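Local coordinates for neuraminidase (Influenza A virus, PDB 4K3Y) that forms the neuraminidase-like beta-propeller head of a bat influenza A virus surface glycoprotein, assembling as a tetramer, at the interface of chains A and B. Sequence-based numbering; all coordinates share one arbitrary frame. Chains: chain A/B, neuraminidase.

The interface of chains A and B. Residues chain A 22-24, 357-358; chain B 98, 123, 130.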
loop_
_atom_site.group_PDB
_atom_site.type_symbol
_atom_site.label_atom_id
_atom_site.label_comp_id
_atom_site.label_asym_id
_atom_site.label_seq_id
_atom_site.Cartn_x
_atom_site.Cartn_y
_atom_site.Cartn_z
ATOM N N VAL A 22 28.443 7.416 -3.875
ATOM C CA VAL A 22 27.658 7.745 -2.716
ATOM C C VAL A 22 26.695 6.591 -2.411
ATOM O O VAL A 22 25.972 6.116 -3.289
ATOM C CB VAL A 22 26.906 9.095 -2.955
ATOM C CG1 VAL A 22 25.752 9.294 -1.973
ATOM C CG2 VAL A 22 27.872 10.245 -2.849
ATOM N N PRO A 23 26.674 6.140 -1.150
ATOM C CA PRO A 23 25.782 5.046 -0.759
ATOM C C PRO A 23 24.318 5.443 -0.856
ATOM O O PRO A 23 23.937 6.524 -0.415
ATOM C CB PRO A 23 26.145 4.808 0.709
ATOM C CG PRO A 23 26.673 6.101 1.170
ATOM C CD PRO A 23 27.443 6.652 -0.001
ATOM N N THR A 24 23.511 4.562 -1.429
ATOM C CA THR A 24 22.073 4.759 -1.471
ATOM C C THR A 24 21.361 3.682 -0.670
ATOM O O THR A 24 20.143 3.735 -0.519
ATOM C CB THR A 24 21.533 4.817 -2.914
ATOM O OG1 THR A 24 22.120 3.769 -3.699
ATOM C CG2 THR A 24 21.897 6.149 -3.537
ATOM N N CYS A 357 25.826 5.055 -5.793
ATOM C CA CYS A 357 25.451 5.792 -6.992
ATOM C C CYS A 357 26.450 6.906 -7.256
ATOM O O CYS A 357 27.080 7.442 -6.326
ATOM C CB CYS A 357 24.022 6.323 -6.879
ATOM S SG CYS A 357 22.749 5.020 -7.019
ATOM N N GLY A 358 26.602 7.229 -8.535
ATOM C CA GLY A 358 27.614 8.169 -8.971
ATOM C C GLY A 358 27.300 9.612 -8.606
ATOM O O GLY A 358 26.152 9.983 -8.382
ATOM N N VAL B 98 20.358 7.288 3.145
ATOM C CA VAL B 98 21.312 6.999 4.199
ATOM C C VAL B 98 21.704 8.301 4.890
ATOM O O VAL B 98 22.023 9.289 4.228
ATOM C CB VAL B 98 22.579 6.414 3.563
ATOM C CG1 VAL B 98 23.711 6.205 4.604
ATOM C CG2 VAL B 98 22.235 5.132 2.805
ATOM N N SER B 123 24.122 14.566 0.493
ATOM C CA SER B 123 23.618 14.083 -0.787
ATOM C C SER B 123 22.248 14.676 -1.046
ATOM O O SER B 123 21.423 14.824 -0.123
ATOM C CB SER B 123 23.496 12.551 -0.807
ATOM O OG SER B 123 24.533 11.971 -0.056
ATOM N N ILE B 130 19.988 9.901 -6.769
ATOM C CA ILE B 130 21.028 10.857 -6.417
ATOM C C ILE B 130 21.229 11.878 -7.532
ATOM O O ILE B 130 21.503 11.512 -8.681
ATOM C CB ILE B 130 22.349 10.179 -6.104
ATOM C CG1 ILE B 130 22.213 9.434 -4.780
ATOM C CG2 ILE B 130 23.470 11.227 -6.005
ATOM C CD1 ILE B 130 22.211 10.331 -3.557
#
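The side-chain hydroxyl OG of B:Ser123 lies 3.5 Å from methyl CG1 of A:Val22, a polar atom resting against carbon rather than a hydrogen bond. That methyl reaches chain B because it stands opposite the backbone N of A:Val22 (chi1 163°), and it also lies 4.0 Å from CD1 of B:Ile130. The isoleucine, on strand 129-134, buries more surface than any other residue of the patch, and its branches are divided among several partners. Its CG1 meets the methyl CG2 of A:Thr24 at 3.5 Å, the threonine turning carbon toward chain B while OG1 points away from the isoleucine. The same CG1 lies 4.2 Å from CB of A:Cys357, a half-cystine whose disulfide to A:Cys335 ties strand 349-359 to strand 335-343. The other branch, CG2, faces the carbonyl O of A:Gly358 at 3.8 Å. A chi2 of -75° bends CD1 of B:Ile130 away from a fully extended chain, toward the valine and threonine methyls. The paired strands 20-23 and 349-359 of one subunit, with the residue after strand 20-23, thus pack against strands 95-98, 121-126 and 129-134 of the next. The whole interface, of which this patch is a part, is not an exact two-fold, as expected for neighbours in the four-fold tetramer typical of influenza neuraminidases. At the end of the patch away from A:Gly358, methyl CG2 of B:Val98 touches the A:Pro23–A:Thr24 backbone, lying 3.9 Å from the carbonyl O of A:Pro23.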